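PDB 2HJ0: putative citrate lyase, alfa subunit from Streptococcus mutans, which is of unknown function but belongs to the citrate lyase alpha subunit (CitF) family. Local coordinates for residues L416-P422 / K476-V481; V445-I449 / V465-I470. Residues are numbered along the deposited sequence.

Contact 1: residues L416-P422 / K476-V481; sequences LVRGRIP and KAYAIV
Val481, at the end of helix 470-481, has the largest area buried here. Residues 417-422 form a tight beta hairpin with a two-residue loop, Gly419-Arg420. Strands 417-418 and 421-422 are joined by a type II' turn from Arg418 to Ile421, with Gly419 at phi/psi 63/-117. Arg418 N donates to Ile421 O and Ile421 N donates to Arg418 O, each at 2.8 Å. The closest CA pairs are Arg420 with Val481 (5.3 Å) and Pro422 with Ala477 (5.8 Å). Val481 (m) meets the hairpin with both methyls: CG1 is 3.4 Å from Val417 CG1 and 3.4 Å from Gly419 O, and CG2 is 3.7 Å from Pro422 CD. Leu416, just before the hairpin, has chi1 t and chi2 p. Its CD2 lies 3.4 Å from Lys476 CG and 3.7 Å from Ile480 CD1. Arg420 has chi1 and chi2 both m. Its NH1 lies 3.4 Å from Val481 CA, and Val481 CG1 sits over one face of the guanidinium. Val417 CG2 adds contacts to Ala477 CB and Ile480 CD1, both at 4.1 Å. This is a beta hairpin packed against the helix's C-terminal end. The segments share no hydrogen bonds; the contact depends on van der Waals packing, mostly apolar.

Contact 2: residues V445-I449 / V465-I470; sequences VGIAI and VPQLTI
Two backbone hydrogen bonds join the segments in a short parallel pairing. Ile447 N donates to Pro466 O (2.7 Å), and Leu468 N donates to Ile447 O (2.8 Å). Ile447 thus pairs with Gln467, CA to CA 4.7 Å. End to end (CA 445 to 449 against CA 465 to 470) the segments diverge by 72°, so the parallel pairing is brief. Two CA-H...O contacts add to it: Gln467 CA to Ile447 O at 3.2 Å, and Ala448 CA to Leu468 O at 3.4 Å. Gly446, at phi/psi 146/-168, brings its CA within 3.1 Å of Pro466 O; a CB there would clash with that oxygen. Apolar contacts involve Ile447 CD1 with Val465 CG1 (3.7 Å) and Val445 CG1 with Leu468 CD2 (4.3 Å). Gln467 and Ile447 side chains share one sheet face, and Gln467 NE2 bonds to Phe460 O. Thr469 is the N-cap of the following helix. Strand 447-449, helix 454-459 and the short, weakly bonded strand 467-468 form a beta-alpha-beta unit at one end of a mixed sheet.

Overall arrangement
The two contacts have centres about 16 Å apart and lie on the same side of the chain's centre. Contact 2 is nested within the loop closed by contact 1, so the chain runs 416-422, 445-449, 465-470, 476-481. Strand 467-468 leads into helix 470-481, which links the second segment of each contact. The contacts also touch: Leu416 CD2 lies 3.5 Å from Val445 CG2, and Lys476 CE lies 3.9 Å from Val445 CG1. Contact 2 adds the outermost strand to one end of the mixed sheet. Contact 1 then brings the next helix back against the hairpin that follows strand 409-413 of that sheet.

Contact 1: residues L416-P422 / K476-V481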
ATOM      1  N   LEU A 416      28.065  32.478   4.859  1.00 23.82           N
ATOM      2  CA  LEU A 416      28.183  33.227   6.089  1.00 24.02           C
ATOM      3  C   LEU A 416      27.171  34.364   6.114  1.00 24.67           C
ATOM      4  O   LEU A 416      26.570  34.652   7.145  1.00 24.35           O
ATOM      5  CB  LEU A 416      29.599  33.774   6.197  1.00 24.27           C
ATOM      6  CG  LEU A 416      30.100  34.113   7.594  1.00 25.29           C
ATOM      7  CD1 LEU A 416      30.032  32.875   8.480  1.00 25.08           C
ATOM      8  CD2 LEU A 416      31.535  34.625   7.500  1.00 23.85           C
ATOM      9  N   VAL A 417      26.976  35.002   4.966  1.00 26.24           N
ATOM     10  CA  VAL A 417      26.037  36.113   4.854  1.00 26.33           C
ATOM     11  C   VAL A 417      25.383  36.146   3.474  1.00 26.48           C
ATOM     12  O   VAL A 417      25.963  35.682   2.494  1.00 26.36           O
ATOM     13  CB  VAL A 417      26.768  37.455   5.109  1.00 26.24           C
ATOM     14  CG1 VAL A 417      25.863  38.612   4.792  1.00 26.79           C
ATOM     15  CG2 VAL A 417      27.216  37.536   6.556  1.00 25.45           C
ATOM     16  N   ARG A 418      24.158  36.661   3.416  1.00 27.50           N
ATOM     17  CA  ARG A 418      23.428  36.800   2.158  1.00 28.18           C
ATOM     18  C   ARG A 418      23.092  38.281   2.027  1.00 28.57           C
ATOM     19  O   ARG A 418      22.225  38.800   2.733  1.00 28.17           O
ATOM     20  CB  ARG A 418      22.137  35.976   2.162  1.00 28.96           C
ATOM     21  CG  ARG A 418      22.331  34.482   1.998  1.00 30.48           C
ATOM     22  CD  ARG A 418      21.014  33.804   1.662  1.00 32.06           C
ATOM     23  NE  ARG A 418      21.192  32.379   1.425  1.00 34.68           N
ATOM     24  CZ  ARG A 418      21.390  31.475   2.381  1.00 36.81           C
ATOM     25  NH1 ARG A 418      21.434  31.846   3.658  1.00 35.89           N
ATOM     26  NH2 ARG A 418      21.553  30.193   2.056  1.00 37.59           N
ATOM     27  N   GLY A 419      23.799  38.967   1.135  1.00 29.28           N
ATOM     28  CA  GLY A 419      23.554  40.384   0.958  1.00 29.38           C
ATOM     29  C   GLY A 419      23.870  41.120   2.244  1.00 29.71           C
ATOM     30  O   GLY A 419      25.011  41.123   2.698  1.00 29.52           O
ATOM     31  N   ARG A 420      22.859  41.741   2.838  1.00 30.19           N
ATOM     32  CA  ARG A 420      23.038  42.480   4.083  1.00 30.56           C
ATOM     33  C   ARG A 420      22.479  41.695   5.257  1.00 29.66           C
ATOM     34  O   ARG A 420      22.415  42.192   6.376  1.00 29.01           O
ATOM     35  CB  ARG A 420      22.323  43.830   3.990  1.00 31.87           C
ATOM     36  CG  ARG A 420      23.160  44.908   3.374  1.00 32.88           C
ATOM     37  CD  ARG A 420      24.212  45.341   4.357  1.00 34.42           C
ATOM     38  NE  ARG A 420      25.504  45.491   3.715  1.00 37.54           N
ATOM     39  CZ  ARG A 420      26.628  45.734   4.372  1.00 40.32           C
ATOM     40  NH1 ARG A 420      26.598  45.852   5.699  1.00 40.78           N
ATOM     41  NH2 ARG A 420      27.775  45.852   3.703  1.00 40.44           N
ATOM     42  N   ILE A 421      22.079  40.460   4.989  1.00 29.44           N
ATOM     43  CA  ILE A 421      21.498  39.612   6.017  1.00 29.55           C
ATOM     44  C   ILE A 421      22.482  38.532   6.485  1.00 29.31           C
ATOM     45  O   ILE A 421      23.032  37.781   5.676  1.00 29.13           O
ATOM     46  CB  ILE A 421      20.209  38.950   5.485  1.00 29.14           C
ATOM     47  CG1 ILE A 421      19.245  40.035   4.996  1.00 28.24           C
ATOM     48  CG2 ILE A 421      19.558  38.115   6.577  1.00 28.97           C
ATOM     49  CD1 ILE A 421      18.192  39.534   4.027  1.00 30.21           C
ATOM     50  N   PRO A 422      22.729  38.455   7.803  1.00 28.42           N
ATOM     51  CA  PRO A 422      23.648  37.456   8.351  1.00 27.02           C
ATOM     52  C   PRO A 422      22.962  36.103   8.478  1.00 26.40           C
ATOM     53  O   PRO A 422      21.816  36.014   8.925  1.00 25.79           O
ATOM     54  CB  PRO A 422      24.003  38.034   9.710  1.00 25.73           C
ATOM     55  CG  PRO A 422      22.705  38.641  10.129  1.00 27.09           C
ATOM     56  CD  PRO A 422      22.241  39.351   8.868  1.00 28.27           C
ATOM     57  N   LYS A 476      32.000  36.443  13.084  1.00 31.44           N
ATOM     58  CA  LYS A 476      32.579  36.553  11.753  1.00 32.03           C
ATOM     59  C   LYS A 476      31.529  37.121  10.778  1.00 32.04           C
ATOM     60  O   LYS A 476      31.878  37.744   9.770  1.00 30.73           O
ATOM     61  CB  LYS A 476      33.059  35.157  11.326  1.00 32.59           C
ATOM     62  CG  LYS A 476      33.755  35.057   9.986  1.00 34.31           C
ATOM     63  CD  LYS A 476      35.155  35.634  10.011  1.00 35.29           C
ATOM     64  CE  LYS A 476      35.793  35.563   8.613  1.00 35.77           C
ATOM     65  NZ  LYS A 476      34.967  36.262   7.565  1.00 32.39           N
ATOM     66  N   ALA A 477      30.249  36.914  11.103  1.00 32.74           N
ATOM     67  CA  ALA A 477      29.127  37.394  10.289  1.00 33.78           C
ATOM     68  C   ALA A 477      28.786  38.838  10.638  1.00 34.70           C
ATOM     69  O   ALA A 477      28.610  39.680   9.756  1.00 34.75           O
ATOM     70  CB  ALA A 477      27.906  36.511  10.502  1.00 32.73           C
ATOM     71  N   TYR A 478      28.688  39.112  11.935  1.00 36.54           N
ATOM     72  CA  TYR A 478      28.391  40.451  12.419  1.00 38.40           C
ATOM     73  C   TYR A 478      29.444  41.433  11.912  1.00 38.07           C
ATOM     74  O   TYR A 478      29.159  42.609  11.690  1.00 38.06           O
ATOM     75  CB  TYR A 478      28.340  40.460  13.955  1.00 40.88           C
ATOM     76  CG  TYR A 478      28.500  41.830  14.593  1.00 44.34           C
ATOM     77  CD1 TYR A 478      29.767  42.345  14.877  1.00 45.64           C
ATOM     78  CD2 TYR A 478      27.384  42.627  14.885  1.00 45.89           C
ATOM     79  CE1 TYR A 478      29.922  43.621  15.432  1.00 46.78           C
ATOM     80  CE2 TYR A 478      27.528  43.904  15.439  1.00 46.31           C
ATOM     81  CZ  TYR A 478      28.797  44.393  15.709  1.00 47.34           C
ATOM     82  OH  TYR A 478      28.940  45.656  16.240  1.00 47.86           O
ATOM     83  N   ALA A 479      30.663  40.949  11.718  1.00 37.50           N
ATOM     84  CA  ALA A 479      31.733  41.812  11.238  1.00 37.57           C
ATOM     85  C   ALA A 479      31.627  42.088   9.745  1.00 38.05           C
ATOM     86  O   ALA A 479      32.516  42.700   9.165  1.00 38.49           O
ATOM     87  CB  ALA A 479      33.084  41.193  11.552  1.00 36.20           C
ATOM     88  N   ILE A 480      30.541  41.648   9.123  1.00 38.65           N
ATOM     89  CA  ILE A 480      30.375  41.868   7.697  1.00 38.97           C
ATOM     90  C   ILE A 480      29.181  42.756   7.385  1.00 39.94           C
ATOM     91  O   ILE A 480      29.296  43.692   6.599  1.00 39.85           O
ATOM     92  CB  ILE A 480      30.206  40.539   6.957  1.00 38.49           C
ATOM     93  CG1 ILE A 480      31.396  39.634   7.261  1.00 38.64           C
ATOM     94  CG2 ILE A 480      30.102  40.783   5.465  1.00 36.66           C
ATOM     95  CD1 ILE A 480      31.280  38.262   6.647  1.00 39.13           C
ATOM     96  N   VAL A 481      28.041  42.457   8.000  1.00 41.02           N
ATOM     97  CA  VAL A 481      26.820  43.222   7.771  1.00 42.41           C
ATOM     98  C   VAL A 481      26.322  43.896   9.040  1.00 44.02           C
ATOM     99  O   VAL A 481      25.210  44.416   9.078  1.00 44.76           O
ATOM    100  CB  VAL A 481      25.692  42.324   7.228  1.00 41.50           C
ATOM    101  CG1 VAL A 481      26.063  41.804   5.862  1.00 41.11           C
ATOM    102  CG2 VAL A 481      25.431  41.179   8.194  1.00 40.19           C
TER

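Contact 2: residues V445-I449 / V465-I470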
ATOM      1  N   VAL A 445      33.933  29.933   5.334  1.00 20.34           N
ATOM      2  CA  VAL A 445      35.021  30.262   6.230  1.00 20.97           C
ATOM      3  C   VAL A 445      35.500  29.026   6.978  1.00 21.69           C
ATOM      4  O   VAL A 445      36.561  29.034   7.603  1.00 22.95           O
ATOM      5  CB  VAL A 445      34.566  31.328   7.218  1.00 20.60           C
ATOM      6  CG1 VAL A 445      35.702  31.727   8.131  1.00 21.49           C
ATOM      7  CG2 VAL A 445      34.067  32.532   6.443  1.00 22.21           C
ATOM      8  N   GLY A 446      34.719  27.955   6.899  1.00 21.00           N
ATOM      9  CA  GLY A 446      35.099  26.737   7.574  1.00 18.87           C
ATOM     10  C   GLY A 446      33.945  25.931   8.120  1.00 18.73           C
ATOM     11  O   GLY A 446      32.781  26.185   7.819  1.00 18.25           O
ATOM     12  N   ILE A 447      34.296  24.959   8.954  1.00 19.10           N
ATOM     13  CA  ILE A 447      33.362  24.034   9.584  1.00 17.52           C
ATOM     14  C   ILE A 447      33.183  24.315  11.076  1.00 16.55           C
ATOM     15  O   ILE A 447      34.133  24.701  11.747  1.00 16.28           O
ATOM     16  CB  ILE A 447      33.895  22.588   9.386  1.00 19.12           C
ATOM     17  CG1 ILE A 447      33.212  21.961   8.177  1.00 20.57           C
ATOM     18  CG2 ILE A 447      33.726  21.748  10.643  1.00 18.78           C
ATOM     19  CD1 ILE A 447      33.441  22.737   6.921  1.00 23.27           C
ATOM     20  N   ALA A 448      31.966  24.127  11.585  1.00 15.24           N
ATOM     21  CA  ALA A 448      31.678  24.311  13.009  1.00 14.30           C
ATOM     22  C   ALA A 448      31.020  23.023  13.513  1.00 13.64           C
ATOM     23  O   ALA A 448      29.875  22.730  13.182  1.00 13.37           O
ATOM     24  CB  ALA A 448      30.752  25.491  13.226  1.00 13.69           C
ATOM     25  N   ILE A 449      31.751  22.245  14.303  1.00 13.01           N
ATOM     26  CA  ILE A 449      31.219  20.987  14.813  1.00 12.69           C
ATOM     27  C   ILE A 449      30.502  21.177  16.144  1.00 13.95           C
ATOM     28  O   ILE A 449      31.075  21.701  17.103  1.00 12.85           O
ATOM     29  CB  ILE A 449      32.337  19.944  15.033  1.00 11.96           C
ATOM     30  CG1 ILE A 449      33.184  19.798  13.770  1.00 11.42           C
ATOM     31  CG2 ILE A 449      31.726  18.599  15.392  1.00 10.23           C
ATOM     32  CD1 ILE A 449      34.403  18.930  13.961  1.00 10.24           C
ATOM     33  N   VAL A 465      40.599  21.319   7.095  1.00 19.13           N
ATOM     34  CA  VAL A 465      39.578  22.300   6.769  1.00 19.33           C
ATOM     35  C   VAL A 465      39.462  23.191   7.986  1.00 19.36           C
ATOM     36  O   VAL A 465      39.411  22.705   9.111  1.00 20.38           O
ATOM     37  CB  VAL A 465      38.202  21.646   6.491  1.00 19.86           C
ATOM     38  CG1 VAL A 465      37.112  22.707   6.552  1.00 19.83           C
ATOM     39  CG2 VAL A 465      38.198  20.985   5.112  1.00 17.73           C
ATOM     40  N   PRO A 466      39.409  24.511   7.778  1.00 18.56           N
ATOM     41  CA  PRO A 466      39.304  25.419   8.925  1.00 16.94           C
ATOM     42  C   PRO A 466      38.120  25.104   9.807  1.00 16.53           C
ATOM     43  O   PRO A 466      36.998  24.996   9.335  1.00 17.08           O
ATOM     44  CB  PRO A 466      39.235  26.803   8.276  1.00 15.96           C
ATOM     45  CG  PRO A 466      38.674  26.530   6.919  1.00 17.89           C
ATOM     46  CD  PRO A 466      39.324  25.237   6.500  1.00 17.23           C
ATOM     47  N   GLN A 467      38.384  24.924  11.093  1.00 17.09           N
ATOM     48  CA  GLN A 467      37.327  24.623  12.049  1.00 17.69           C
ATOM     49  C   GLN A 467      37.165  25.744  13.086  1.00 19.14           C
ATOM     50  O   GLN A 467      38.149  26.281  13.586  1.00 20.38           O
ATOM     51  CB  GLN A 467      37.640  23.310  12.758  1.00 16.26           C
ATOM     52  CG  GLN A 467      37.732  22.133  11.818  1.00 15.09           C
ATOM     53  CD  GLN A 467      38.047  20.844  12.531  1.00 13.68           C
ATOM     54  OE1 GLN A 467      37.443  20.530  13.553  1.00 15.47           O
ATOM     55  NE2 GLN A 467      38.986  20.083  11.991  1.00 11.09           N
ATOM     56  N   LEU A 468      35.924  26.089  13.409  1.00 19.29           N
ATOM     57  CA  LEU A 468      35.663  27.128  14.385  1.00 18.46           C
ATOM     58  C   LEU A 468      34.477  26.739  15.256  1.00 19.58           C
ATOM     59  O   LEU A 468      33.928  25.636  15.138  1.00 19.36           O
ATOM     60  CB  LEU A 468      35.364  28.461  13.690  1.00 18.76           C
ATOM     61  CG  LEU A 468      36.217  28.880  12.497  1.00 20.01           C
ATOM     62  CD1 LEU A 468      35.758  28.090  11.276  1.00 21.81           C
ATOM     63  CD2 LEU A 468      36.063  30.362  12.218  1.00 18.96           C
ATOM     64  N   THR A 469      34.089  27.656  16.137  1.00 20.16           N
ATOM     65  CA  THR A 469      32.953  27.451  17.026  1.00 20.47           C
ATOM     66  C   THR A 469      31.782  28.181  16.397  1.00 20.29           C
ATOM     67  O   THR A 469      31.981  29.109  15.620  1.00 21.22           O
ATOM     68  CB  THR A 469      33.209  28.068  18.411  1.00 21.26           C
ATOM     69  OG1 THR A 469      33.326  29.491  18.283  1.00 21.62           O
ATOM     70  CG2 THR A 469      34.486  27.512  19.022  1.00 20.34           C
ATOM     71  N   ILE A 470      30.564  27.776  16.724  1.00 20.55           N
ATOM     72  CA  ILE A 470      29.402  28.445  16.164  1.00 20.85           C
ATOM     73  C   ILE A 470      29.440  29.934  16.556  1.00 21.91           C
ATOM     74  O   ILE A 470      29.024  30.792  15.776  1.00 22.06           O
ATOM     75  CB  ILE A 470      28.071  27.756  16.643  1.00 19.95           C
ATOM     76  CG1 ILE A 470      26.872  28.312  15.883  1.00 18.56           C
ATOM     77  CG2 ILE A 470      27.859  27.989  18.120  1.00 19.80           C
ATOM     78  CD1 ILE A 470      26.949  28.126  14.391  1.00 17.48           C
TER